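JamJ (PDB 5DOZ) probably reduces the double bond of enoyl groups on acyl carrier protein with NADPH, as an enoyl reductase of a polyketide synthase. Local coordinates at residues A[11-16]-A[20-25]; A[159-164]-A[237-242]; A[276-281]-A[286-291]. All coordinates share one frame; numbering follows the deposited sequence.

Interaction 1: A[11-16]-A[20-25]; sequences LKIASY and KNLTWV
L11 to I13 and L22 to W24 run antiparallel as the two strands of a beta hairpin. Their short axes approach to 4.6 Å at 130°, consistent with a twisted hairpin. K12 and T23 form the hydrogen-bonded pair. K12 N gives to T23 O at 2.8 Å, and T23 N gives to K12 O at 2.9 Å; both bonds are nearly straight. L11 and W24 make the neighbouring non-hydrogen-bonded pair. L11 lies over one face of the W24 indole. Its CB sits 4.0 Å from the centroid of the six-membered ring, a CH-pi contact, and CD1 rests over the same ring system. CG of L11 points opposite the backbone N (chi1 -169°), which leaves CD2 beside CD2 of L22 at 4.1 Å. I13 CD1 reaches the same L22 methyl at 3.9 Å. This apolar side turns to helix 317-326, where I317 and F321 meet it. W24 NE1 bonds to N314 O, and K12 NZ leaves the hairpin for D72 O and L74 O. Near the turn a water bridges S15 O and N21 ND2. Two backbone bonds set the pairing; apolar packing on helix 317-326 and the W24 and K12 bonds join the hairpin to the chain.

Interaction 2: A[159-164]-A[237-242]; sequences LIHAAS and QKNLDV. With NDP (NADPH dihydro-nicotinamide-adenine-dinucleotide phosphate), chain E.
H161 and N239 meet through one buried side-chain hydrogen bond. H161 NE2 gives its N-H to N239 OD1 at 2.8 Å, bent to 145° at the hydrogen. The oxygen lies in the imidazole plane and receives the bond on a lone pair in its own amide plane. Ring and amide are turned 36° from each other. N239 has CG opposite its carbonyl carbon (chi1 -72°), which swings the amide from the helix toward the histidine. Both groups have second partners: H161 ND1 bonds to T185 OG1, and N239 ND2 bonds to Y249 OH. F210 meets the imidazole edge-to-face. Beside this bond, L159 CD2 touches V242 CG2 at 4.2 Å, the two side chains crossing near a right angle. I214 of helix 210-218 packs on both. Beyond the strand end the chain turns to NADPH. A162 CB lies 3.4 Å from NDP O4B, and S164 OG gives a hydrogen bond to the phosphate oxygen NDP O2X at 2.9 Å. K190 NZ also bonds to S164 OG. With both ring nitrogens engaged, H161 is held in rotation; its bond to N239 joins helix 235-242 to the loop that follows strand 157-160 and runs to the cofactor.

Interaction 3: A[276-281]-A[286-291]; sequences DLLEEF and QLYYQI. With NDP (NADPH dihydro-nicotinamide-adenine-dinucleotide phosphate), chain E.
F281 and L287 bring the two short helices closest, and the axes of 277-281 and 287-291 lie at 108° with a nearest approach of 10.8 Å. The main side-chain contact is between F281 and Y288. Their rings are almost parallel, with planes at 4° and centroids 4.6 Å apart. They are offset, with little of one ring lying over the other. Y288 CE2 sits over the rim of the F281 face, 3.5 Å from F281 CD1. F281 CG points opposite its backbone N (chi1 167°), which carries the phenyl ring out to the tyrosine. The edge of the Y288 ring meets L277, with Y288 CE1 4.1 Å from L277 CG. At its end, Y288 OH lies 3.3 Å from L278 CD2. An alanine at Y288 is likely to leave F281 without its stacked partner and open a gap beside L277 and L278. L287 adds a further apolar contact: its CD2 touches E280 CB at 3.9 Å and also meets L277 CD1. The carboxylate of E280 turns elsewhere, to a salt bridge with R283. H144 of helix 136-149 touches both E280 and L287. At the start of the first helix, D276 is the N-cap, and its OD1 accepts from E279 N at 3.1 Å. The next residue reaches the cofactor: L277 N gives a nearly straight hydrogen bond to the carboxamide oxygen NDP O7N at 2.8 Å. Two consecutive short helices thus pack across a short connection, and the N terminus of helix 277-283 forms part of the nicotinamide end of the NADPH pocket.

In the fold
From the N terminus, interaction 1 closes a short hairpin turn between strands 9-13 and 22-26. Interaction 2 follows and closes a loop of 72 intervening residues, tying strand 157-160 to helix 235-242 within the Rossmann-type nucleotide-binding part with its six-stranded parallel sheet. Interaction 3 is again local: it closes the turn between helices 277-283 and 287-293, just after the edge strand 271-274 of that sheet. The three follow in series, so none nests in or crosses another. Interactions 2 and 3 lie about 24 Å apart between centres but touch the same NADPH, at its 2'-phosphate end and its nicotinamide end. Interaction 1 is away from the cofactor, about 35 Å from interaction 2 between centres.

Interaction 1: A[11-16]-A[20-25]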
loop_
_atom_site.group_PDB
_atom_site.type_symbol
_atom_site.label_atom_id
_atom_site.label_comp_id
_atom_site.label_asym_id
_atom_site.label_seq_id
_atom_site.Cartn_x
_atom_site.Cartn_y
_atom_site.Cartn_z
ATOM N N LEU A 11 -19.447 -4.764 -2.582
ATOM C CA LEU A 11 -19.108 -5.549 -1.401
ATOM C C LEU A 11 -19.523 -4.824 -0.131
ATOM O O LEU A 11 -19.170 -3.655 0.087
ATOM C CB LEU A 11 -17.619 -5.896 -1.371
ATOM C CG LEU A 11 -17.157 -6.923 -0.335
ATOM C CD1 LEU A 11 -17.728 -8.309 -0.636
ATOM C CD2 LEU A 11 -15.633 -6.952 -0.282
ATOM N N LYS A 12 -20.283 -5.531 0.700
ATOM C CA LYS A 12 -20.818 -4.980 1.939
ATOM C C LYS A 12 -20.706 -6.002 3.068
ATOM O O LYS A 12 -20.511 -7.196 2.829
ATOM C CB LYS A 12 -22.291 -4.563 1.760
ATOM C CG LYS A 12 -22.566 -3.545 0.651
ATOM C CD LYS A 12 -22.021 -2.159 0.971
ATOM C CE LYS A 12 -22.932 -1.394 1.920
ATOM N NZ LYS A 12 -22.256 -0.162 2.415
ATOM N N ILE A 13 -20.832 -5.526 4.298
ATOM C CA ILE A 13 -20.873 -6.408 5.460
ATOM C C ILE A 13 -21.992 -5.923 6.382
ATOM O O ILE A 13 -22.073 -4.737 6.694
ATOM C CB ILE A 13 -19.476 -6.522 6.140
ATOM C CG1 ILE A 13 -19.347 -7.839 6.915
ATOM C CG2 ILE A 13 -19.150 -5.304 6.998
ATOM C CD1 ILE A 13 -17.910 -8.282 7.121
ATOM N N ALA A 14 -22.881 -6.832 6.776
ATOM C CA ALA A 14 -24.071 -6.457 7.552
ATOM C C ALA A 14 -23.781 -6.278 9.046
ATOM O O ALA A 14 -24.618 -5.761 9.792
ATOM C CB ALA A 14 -25.194 -7.464 7.334
ATOM N N SER A 15 -22.597 -6.718 9.468
ATOM C CA SER A 15 -22.111 -6.525 10.833
ATOM C C SER A 15 -20.608 -6.792 10.902
ATOM O O SER A 15 -20.081 -7.606 10.147
ATOM C CB SER A 15 -22.849 -7.440 11.810
ATOM O OG SER A 15 -22.617 -8.801 11.496
ATOM N N TYR A 16 -19.933 -6.107 11.821
ATOM C CA TYR A 16 -18.485 -6.216 12.005
ATOM C C TYR A 16 -18.038 -7.546 12.632
ATOM O O TYR A 16 -18.854 -8.286 13.184
ATOM C CB TYR A 16 -18.003 -5.056 12.883
ATOM C CG TYR A 16 -18.140 -3.687 12.253
ATOM C CD1 TYR A 16 -17.412 -3.353 11.110
ATOM C CD2 TYR A 16 -18.981 -2.719 12.804
ATOM C CE1 TYR A 16 -17.520 -2.103 10.535
ATOM C CE2 TYR A 16 -19.094 -1.457 12.227
ATOM C CZ TYR A 16 -18.356 -1.158 11.091
ATOM O OH TYR A 16 -18.442 0.081 10.493
ATOM N N LYS A 20 -16.822 -14.010 7.195
ATOM C CA LYS A 20 -17.858 -14.836 6.574
ATOM C C LYS A 20 -19.018 -14.020 5.991
ATOM O O LYS A 20 -19.612 -14.411 4.981
ATOM C CB LYS A 20 -18.393 -15.844 7.600
ATOM C CG LYS A 20 -19.338 -16.889 7.030
ATOM C CD LYS A 20 -20.001 -17.708 8.127
ATOM C CE LYS A 20 -21.225 -18.423 7.573
ATOM N NZ LYS A 20 -21.762 -19.445 8.509
ATOM N N ASN A 21 -19.323 -12.889 6.624
ATOM C CA ASN A 21 -20.481 -12.077 6.254
ATOM C C ASN A 21 -20.223 -11.034 5.164
ATOM O O ASN A 21 -21.035 -10.123 4.971
ATOM C CB ASN A 21 -21.090 -11.419 7.497
ATOM C CG ASN A 21 -21.556 -12.434 8.522
ATOM O OD1 ASN A 21 -22.449 -13.240 8.251
ATOM N ND2 ASN A 21 -20.950 -12.404 9.704
ATOM N N LEU A 22 -19.095 -11.166 4.464
ATOM C CA LEU A 22 -18.802 -10.344 3.292
ATOM C C LEU A 22 -19.701 -10.782 2.140
ATOM O O LEU A 22 -19.632 -11.927 1.687
ATOM C CB LEU A 22 -17.325 -10.450 2.894
ATOM C CG LEU A 22 -16.303 -9.711 3.769
ATOM C CD1 LEU A 22 -14.900 -10.256 3.546
ATOM C CD2 LEU A 22 -16.355 -8.207 3.539
ATOM N N THR A 23 -20.544 -9.864 1.680
ATOM C CA THR A 23 -21.577 -10.181 0.709
ATOM C C THR A 23 -21.576 -9.173 -0.437
ATOM O O THR A 23 -21.380 -7.976 -0.223
ATOM C CB THR A 23 -22.971 -10.210 1.386
ATOM O OG1 THR A 23 -22.920 -11.018 2.575
ATOM C CG2 THR A 23 -24.043 -10.767 0.445
ATOM N N TRP A 24 -21.785 -9.675 -1.652
ATOM C CA TRP A 24 -22.011 -8.826 -2.816
ATOM C C TRP A 24 -23.494 -8.464 -2.898
ATOM O O TRP A 24 -24.345 -9.325 -3.133
ATOM C CB TRP A 24 -21.543 -9.522 -4.096
ATOM C CG TRP A 24 -20.054 -9.737 -4.149
ATOM C CD1 TRP A 24 -19.382 -10.897 -3.874
ATOM C CD2 TRP A 24 -19.053 -8.767 -4.490
ATOM N NE1 TRP A 24 -18.028 -10.709 -4.024
ATOM C CE2 TRP A 24 -17.797 -9.411 -4.399
ATOM C CE3 TRP A 24 -19.094 -7.415 -4.862
ATOM C CZ2 TRP A 24 -16.591 -8.752 -4.673
ATOM C CZ3 TRP A 24 -17.890 -6.757 -5.131
ATOM C CH2 TRP A 24 -16.659 -7.428 -5.034
ATOM N N VAL A 25 -23.791 -7.190 -2.672
ATOM C CA VAL A 25 -25.159 -6.678 -2.693
ATOM C C VAL A 25 -25.378 -5.857 -3.970
ATOM O O VAL A 25 -24.428 -5.300 -4.530
ATOM C CB VAL A 25 -25.455 -5.818 -1.434
ATOM C CG1 VAL A 25 -26.888 -5.298 -1.437
ATOM C CG2 VAL A 25 -25.197 -6.614 -0.161
HETATM O O HOH W 1 -19.478 -10.400 10.421
#

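Interaction 2: A[159-164]-A[237-242]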
loop_
_atom_site.group_PDB
_atom_site.type_symbol
_atom_site.label_atom_id
_atom_site.label_comp_id
_atom_site.label_asym_id
_atom_site.label_seq_id
_atom_site.Cartn_x
_atom_site.Cartn_y
_atom_site.Cartn_z
ATOM N N LEU A 159 16.557 -0.415 5.993
ATOM C CA LEU A 159 15.839 -1.561 6.538
ATOM C C LEU A 159 14.364 -1.497 6.151
ATOM O O LEU A 159 13.693 -0.486 6.380
ATOM C CB LEU A 159 15.994 -1.649 8.064
ATOM C CG LEU A 159 15.081 -2.625 8.830
ATOM C CD1 LEU A 159 15.443 -4.074 8.529
ATOM C CD2 LEU A 159 15.123 -2.358 10.329
ATOM N N ILE A 160 13.877 -2.583 5.558
ATOM C CA ILE A 160 12.461 -2.729 5.232
ATOM C C ILE A 160 11.885 -3.918 6.008
ATOM O O ILE A 160 12.287 -5.066 5.782
ATOM C CB ILE A 160 12.234 -2.922 3.713
ATOM C CG1 ILE A 160 12.840 -1.753 2.919
ATOM C CG2 ILE A 160 10.744 -3.061 3.407
ATOM C CD1 ILE A 160 13.127 -2.069 1.464
ATOM N N HIS A 161 10.951 -3.631 6.916
ATOM C CA HIS A 161 10.302 -4.658 7.737
ATOM C C HIS A 161 9.173 -5.381 7.003
ATOM O O HIS A 161 8.540 -4.814 6.113
ATOM C CB HIS A 161 9.750 -4.043 9.029
ATOM C CG HIS A 161 10.737 -4.004 10.154
ATOM N ND1 HIS A 161 11.504 -5.093 10.509
ATOM C CD2 HIS A 161 11.055 -3.018 11.028
ATOM C CE1 HIS A 161 12.270 -4.773 11.538
ATOM N NE2 HIS A 161 12.017 -3.521 11.873
ATOM N N ALA A 162 8.914 -6.631 7.389
ATOM C CA ALA A 162 7.782 -7.396 6.843
ATOM C C ALA A 162 7.739 -7.270 5.312
ATOM O O ALA A 162 6.702 -6.957 4.712
ATOM C CB ALA A 162 6.481 -6.916 7.474
ATOM N N ALA A 163 8.890 -7.536 4.699
ATOM C CA ALA A 163 9.164 -7.148 3.316
ATOM C C ALA A 163 8.560 -8.090 2.271
ATOM O O ALA A 163 8.764 -7.904 1.070
ATOM C CB ALA A 163 10.670 -6.994 3.117
ATOM N N SER A 164 7.818 -9.095 2.727
ATOM C CA SER A 164 7.145 -10.024 1.823
ATOM C C SER A 164 5.758 -9.529 1.417
ATOM O O SER A 164 5.162 -10.050 0.474
ATOM C CB SER A 164 7.030 -11.405 2.463
ATOM O OG SER A 164 6.067 -11.398 3.508
ATOM N N GLN A 237 11.157 1.044 19.561
ATOM C CA GLN A 237 12.414 1.300 20.270
ATOM C C GLN A 237 13.583 0.558 19.616
ATOM O O GLN A 237 14.676 1.109 19.486
ATOM C CB GLN A 237 12.291 0.922 21.753
ATOM C CG GLN A 237 13.522 1.241 22.597
ATOM C CD GLN A 237 13.789 2.731 22.708
ATOM O OE1 GLN A 237 13.125 3.438 23.469
ATOM N NE2 GLN A 237 14.769 3.216 21.950
ATOM N N LYS A 238 13.339 -0.685 19.205
ATOM C CA LYS A 238 14.342 -1.487 18.506
ATOM C C LYS A 238 14.720 -0.867 17.164
ATOM O O LYS A 238 15.890 -0.890 16.779
ATOM C CB LYS A 238 13.863 -2.932 18.312
ATOM C CG LYS A 238 13.800 -3.764 19.587
ATOM C CD LYS A 238 15.142 -3.831 20.310
ATOM C CE LYS A 238 15.060 -4.684 21.570
ATOM N NZ LYS A 238 14.023 -4.214 22.534
ATOM N N ASN A 239 13.730 -0.318 16.462
ATOM C CA ASN A 239 13.980 0.424 15.224
ATOM C C ASN A 239 14.873 1.647 15.455
ATOM O O ASN A 239 15.806 1.888 14.694
ATOM C CB ASN A 239 12.668 0.843 14.549
ATOM C CG ASN A 239 11.928 -0.323 13.912
ATOM O OD1 ASN A 239 12.514 -1.355 13.595
ATOM N ND2 ASN A 239 10.624 -0.158 13.723
ATOM N N LEU A 240 14.592 2.412 16.507
ATOM C CA LEU A 240 15.425 3.565 16.849
ATOM C C LEU A 240 16.881 3.163 17.095
ATOM O O LEU A 240 17.796 3.881 16.687
ATOM C CB LEU A 240 14.875 4.316 18.066
ATOM C CG LEU A 240 13.479 4.937 18.002
ATOM C CD1 LEU A 240 13.193 5.692 19.288
ATOM C CD2 LEU A 240 13.306 5.855 16.803
ATOM N N ASP A 241 17.091 2.019 17.748
ATOM C CA ASP A 241 18.445 1.527 18.050
ATOM C C ASP A 241 19.280 1.251 16.795
ATOM O O ASP A 241 20.488 1.513 16.782
ATOM C CB ASP A 241 18.396 0.266 18.922
ATOM C CG ASP A 241 17.756 0.510 20.281
ATOM O OD1 ASP A 241 17.413 1.674 20.596
ATOM O OD2 ASP A 241 17.598 -0.473 21.038
ATOM N N VAL A 242 18.640 0.727 15.749
ATOM C CA VAL A 242 19.352 0.401 14.506
ATOM C C VAL A 242 19.464 1.592 13.555
ATOM O O VAL A 242 20.140 1.514 12.532
ATOM C CB VAL A 242 18.742 -0.814 13.762
ATOM C CG1 VAL A 242 18.916 -2.078 14.578
ATOM C CG2 VAL A 242 17.275 -0.593 13.424
HETATM P PA NDP E . 0.374 -6.866 3.861
HETATM O O1A NDP E . -0.763 -7.588 4.558
HETATM O O2A NDP E . 0.747 -7.227 2.449
HETATM O O5B NDP E . 1.707 -7.049 4.741
HETATM C C5B NDP E . 1.670 -7.472 6.099
HETATM C C4B NDP E . 2.979 -8.193 6.370
HETATM O O4B NDP E . 3.302 -8.069 7.760
HETATM C C3B NDP E . 2.913 -9.688 6.076
HETATM O O3B NDP E . 3.394 -10.006 4.767
HETATM C C2B NDP E . 3.849 -10.281 7.097
HETATM O O2B NDP E . 5.117 -10.454 6.484
HETATM C C1B NDP E . 4.008 -9.231 8.181
HETATM N N9A NDP E . 3.453 -9.693 9.466
HETATM C C8A NDP E . 2.285 -10.329 9.651
HETATM N N7A NDP E . 2.095 -10.598 10.962
HETATM C C5A NDP E . 3.163 -10.123 11.633
HETATM C C6A NDP E . 3.609 -10.065 13.043
HETATM N N6A NDP E . 2.849 -10.585 14.031
HETATM N N1A NDP E . 4.801 -9.474 13.311
HETATM C C2A NDP E . 5.575 -8.948 12.344
HETATM N N3A NDP E . 5.224 -8.968 11.045
HETATM C C4A NDP E . 4.054 -9.527 10.640
HETATM O O3 NDP E . 0.127 -5.280 3.991
HETATM P PN NDP E . 0.820 -4.120 3.115
HETATM O O1N NDP E . 2.211 -4.521 2.725
HETATM O O2N NDP E . -0.149 -3.684 2.051
HETATM O O5D NDP E . 0.945 -2.912 4.174
HETATM C C5D NDP E . 1.669 -3.056 5.403
HETATM C C4D NDP E . 1.170 -2.047 6.439
HETATM O O4D NDP E . 1.218 -0.714 5.923
HETATM C C3D NDP E . -0.275 -2.279 6.830
HETATM O O3D NDP E . -0.380 -2.026 8.230
HETATM C C2D NDP E . -1.055 -1.243 6.041
HETATM O O2D NDP E . -2.311 -0.881 6.634
HETATM C C1D NDP E . -0.068 -0.092 5.977
HETATM N N1N NDP E . -0.264 0.755 4.800
HETATM C C2N NDP E . -0.262 2.083 4.977
HETATM C C3N NDP E . -0.163 2.962 3.905
HETATM C C7N NDP E . 0.085 4.422 4.162
HETATM O O7N NDP E . -0.289 5.266 3.365
HETATM N N7N NDP E . 0.724 4.773 5.275
HETATM C C4N NDP E . -0.448 2.467 2.502
HETATM C C5N NDP E . -0.314 1.014 2.428
HETATM C C6N NDP E . -0.317 0.213 3.569
HETATM P P2B NDP E . 6.177 -11.502 7.060
HETATM O O1X NDP E . 5.460 -12.833 7.029
HETATM O O2X NDP E . 7.302 -11.369 6.081
HETATM O O3X NDP E . 6.502 -11.000 8.445
#

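Interaction 3: A[276-281]-A[286-291]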
loop_
_atom_site.group_PDB
_atom_site.type_symbol
_atom_site.label_atom_id
_atom_site.label_comp_id
_atom_site.label_asym_id
_atom_site.label_seq_id
_atom_site.Cartn_x
_atom_site.Cartn_y
_atom_site.Cartn_z
ATOM N N ASP A 276 0.278 9.146 6.069
ATOM C CA ASP A 276 -0.849 8.398 5.535
ATOM C C ASP A 276 -1.023 8.879 4.095
ATOM O O ASP A 276 -1.361 10.040 3.872
ATOM C CB ASP A 276 -2.096 8.680 6.387
ATOM C CG ASP A 276 -3.384 8.106 5.793
ATOM O OD1 ASP A 276 -3.530 8.042 4.552
ATOM O OD2 ASP A 276 -4.280 7.750 6.589
ATOM N N LEU A 277 -0.775 7.990 3.128
ATOM C CA LEU A 277 -0.766 8.354 1.703
ATOM C C LEU A 277 -2.016 9.116 1.257
ATOM O O LEU A 277 -1.906 10.158 0.616
ATOM C CB LEU A 277 -0.555 7.111 0.814
ATOM C CG LEU A 277 -0.381 7.303 -0.699
ATOM C CD1 LEU A 277 0.945 7.977 -1.032
ATOM C CD2 LEU A 277 -0.495 5.968 -1.424
ATOM N N LEU A 278 -3.195 8.602 1.605
ATOM C CA LEU A 278 -4.452 9.232 1.183
ATOM C C LEU A 278 -4.685 10.560 1.899
ATOM O O LEU A 278 -5.338 11.456 1.356
ATOM C CB LEU A 278 -5.662 8.296 1.358
ATOM C CG LEU A 278 -5.622 6.798 0.996
ATOM C CD1 LEU A 278 -7.019 6.315 0.628
ATOM C CD2 LEU A 278 -4.627 6.426 -0.100
ATOM N N GLU A 279 -4.142 10.678 3.110
ATOM C CA GLU A 279 -4.112 11.940 3.850
ATOM C C GLU A 279 -3.228 12.960 3.122
ATOM O O GLU A 279 -3.555 14.148 3.078
ATOM C CB GLU A 279 -3.633 11.692 5.290
ATOM C CG GLU A 279 -3.306 12.915 6.133
ATOM C CD GLU A 279 -2.728 12.556 7.504
ATOM O OE1 GLU A 279 -3.137 11.530 8.093
ATOM O OE2 GLU A 279 -1.861 13.305 8.006
ATOM N N GLU A 280 -2.123 12.488 2.539
ATOM C CA GLU A 280 -1.230 13.339 1.741
ATOM C C GLU A 280 -1.860 13.809 0.425
ATOM O O GLU A 280 -1.591 14.920 -0.041
ATOM C CB GLU A 280 0.114 12.641 1.478
ATOM C CG GLU A 280 0.940 12.351 2.729
ATOM C CD GLU A 280 1.143 13.571 3.622
ATOM O OE1 GLU A 280 1.144 14.714 3.116
ATOM O OE2 GLU A 280 1.310 13.386 4.843
ATOM N N PHE A 281 -2.694 12.961 -0.173
ATOM C CA PHE A 281 -3.461 13.348 -1.353
ATOM C C PHE A 281 -4.539 14.379 -0.995
ATOM O O PHE A 281 -4.804 15.295 -1.772
ATOM C CB PHE A 281 -4.060 12.120 -2.044
ATOM C CG PHE A 281 -5.110 12.449 -3.065
ATOM C CD1 PHE A 281 -4.754 12.853 -4.346
ATOM C CD2 PHE A 281 -6.460 12.350 -2.746
ATOM C CE1 PHE A 281 -5.727 13.155 -5.287
ATOM C CE2 PHE A 281 -7.435 12.657 -3.681
ATOM C CZ PHE A 281 -7.066 13.062 -4.953
ATOM N N GLN A 286 -2.595 16.715 -6.442
ATOM C CA GLN A 286 -1.690 16.417 -7.557
ATOM C C GLN A 286 -0.720 15.276 -7.246
ATOM O O GLN A 286 -0.084 14.738 -8.158
ATOM C CB GLN A 286 -0.887 17.668 -7.965
ATOM C CG GLN A 286 -1.712 18.801 -8.568
ATOM C CD GLN A 286 -2.553 18.362 -9.752
ATOM O OE1 GLN A 286 -2.040 17.813 -10.733
ATOM N NE2 GLN A 286 -3.855 18.604 -9.668
ATOM N N LEU A 287 -0.615 14.911 -5.965
ATOM C CA LEU A 287 0.376 13.928 -5.498
ATOM C C LEU A 287 0.471 12.644 -6.323
ATOM O O LEU A 287 1.579 12.195 -6.632
ATOM C CB LEU A 287 0.158 13.574 -4.024
ATOM C CG LEU A 287 1.144 12.530 -3.480
ATOM C CD1 LEU A 287 2.509 13.156 -3.181
ATOM C CD2 LEU A 287 0.577 11.822 -2.261
ATOM N N TYR A 288 -0.675 12.050 -6.662
ATOM C CA TYR A 288 -0.682 10.821 -7.460
ATOM C C TYR A 288 -0.109 11.058 -8.858
ATOM O O TYR A 288 0.694 10.262 -9.346
ATOM C CB TYR A 288 -2.080 10.176 -7.531
ATOM C CG TYR A 288 -2.658 9.757 -6.183
ATOM C CD1 TYR A 288 -1.829 9.320 -5.144
ATOM C CD2 TYR A 288 -4.032 9.780 -5.957
ATOM C CE1 TYR A 288 -2.356 8.938 -3.918
ATOM C CE2 TYR A 288 -4.567 9.393 -4.736
ATOM C CZ TYR A 288 -3.723 8.976 -3.719
ATOM O OH TYR A 288 -4.245 8.600 -2.496
ATOM N N TYR A 289 -0.512 12.161 -9.485
ATOM C CA TYR A 289 0.009 12.549 -10.796
ATOM C C TYR A 289 1.537 12.668 -10.777
ATOM O O TYR A 289 2.221 12.084 -11.619
ATOM C CB TYR A 289 -0.645 13.863 -11.264
ATOM C CG TYR A 289 -0.052 14.473 -12.519
ATOM C CD1 TYR A 289 -0.454 14.046 -13.784
ATOM C CD2 TYR A 289 0.892 15.498 -12.442
ATOM C CE1 TYR A 289 0.077 14.610 -14.939
ATOM C CE2 TYR A 289 1.430 16.069 -13.589
ATOM C CZ TYR A 289 1.021 15.619 -14.836
ATOM O OH TYR A 289 1.551 16.179 -15.982
ATOM N N GLN A 290 2.067 13.412 -9.812
ATOM C CA GLN A 290 3.507 13.631 -9.736
ATOM C C GLN A 290 4.296 12.339 -9.528
ATOM O O GLN A 290 5.232 12.061 -10.277
ATOM C CB GLN A 290 3.862 14.673 -8.669
ATOM C CG GLN A 290 3.808 16.113 -9.172
ATOM C CD GLN A 290 4.811 16.416 -10.286
ATOM O OE1 GLN A 290 5.865 15.779 -10.395
ATOM N NE2 GLN A 290 4.485 17.404 -11.114
ATOM N N ILE A 291 3.913 11.550 -8.525
ATOM C CA ILE A 291 4.588 10.279 -8.251
ATOM C C ILE A 291 4.599 9.403 -9.502
ATOM O O ILE A 291 5.643 8.866 -9.876
ATOM C CB ILE A 291 3.963 9.522 -7.053
ATOM C CG1 ILE A 291 4.255 10.266 -5.744
ATOM C CG2 ILE A 291 4.480 8.083 -6.974
ATOM C CD1 ILE A 291 3.567 9.677 -4.528
HETATM P PA NDP E . 0.374 -6.866 3.861
HETATM O O1A NDP E . -0.763 -7.588 4.558
HETATM O O2A NDP E . 0.747 -7.227 2.449
HETATM O O5B NDP E . 1.707 -7.049 4.741
HETATM C C5B NDP E . 1.670 -7.472 6.099
HETATM C C4B NDP E . 2.979 -8.193 6.370
HETATM O O4B NDP E . 3.302 -8.069 7.760
HETATM C C3B NDP E . 2.913 -9.688 6.076
HETATM O O3B NDP E . 3.394 -10.006 4.767
HETATM C C2B NDP E . 3.849 -10.281 7.097
HETATM O O2B NDP E . 5.117 -10.454 6.484
HETATM C C1B NDP E . 4.008 -9.231 8.181
HETATM N N9A NDP E . 3.453 -9.693 9.466
HETATM C C8A NDP E . 2.285 -10.329 9.651
HETATM N N7A NDP E . 2.095 -10.598 10.962
HETATM C C5A NDP E . 3.163 -10.123 11.633
HETATM C C6A NDP E . 3.609 -10.065 13.043
HETATM N N6A NDP E . 2.849 -10.585 14.031
HETATM N N1A NDP E . 4.801 -9.474 13.311
HETATM C C2A NDP E . 5.575 -8.948 12.344
HETATM N N3A NDP E . 5.224 -8.968 11.045
HETATM C C4A NDP E . 4.054 -9.527 10.640
HETATM O O3 NDP E . 0.127 -5.280 3.991
HETATM P PN NDP E . 0.820 -4.120 3.115
HETATM O O1N NDP E . 2.211 -4.521 2.725
HETATM O O2N NDP E . -0.149 -3.684 2.051
HETATM O O5D NDP E . 0.945 -2.912 4.174
HETATM C C5D NDP E . 1.669 -3.056 5.403
HETATM C C4D NDP E . 1.170 -2.047 6.439
HETATM O O4D NDP E . 1.218 -0.714 5.923
HETATM C C3D NDP E . -0.275 -2.279 6.830
HETATM O O3D NDP E . -0.380 -2.026 8.230
HETATM C C2D NDP E . -1.055 -1.243 6.041
HETATM O O2D NDP E . -2.311 -0.881 6.634
HETATM C C1D NDP E . -0.068 -0.092 5.977
HETATM N N1N NDP E . -0.264 0.755 4.800
HETATM C C2N NDP E . -0.262 2.083 4.977
HETATM C C3N NDP E . -0.163 2.962 3.905
HETATM C C7N NDP E . 0.085 4.422 4.162
HETATM O O7N NDP E . -0.289 5.266 3.365
HETATM N N7N NDP E . 0.724 4.773 5.275
HETATM C C4N NDP E . -0.448 2.467 2.502
HETATM C C5N NDP E . -0.314 1.014 2.428
HETATM C C6N NDP E . -0.317 0.213 3.569
HETATM P P2B NDP E . 6.177 -11.502 7.060
HETATM O O1X NDP E . 5.460 -12.833 7.029
HETATM O O2X NDP E . 7.302 -11.369 6.081
HETATM O O3X NDP E . 6.502 -11.000 8.445
#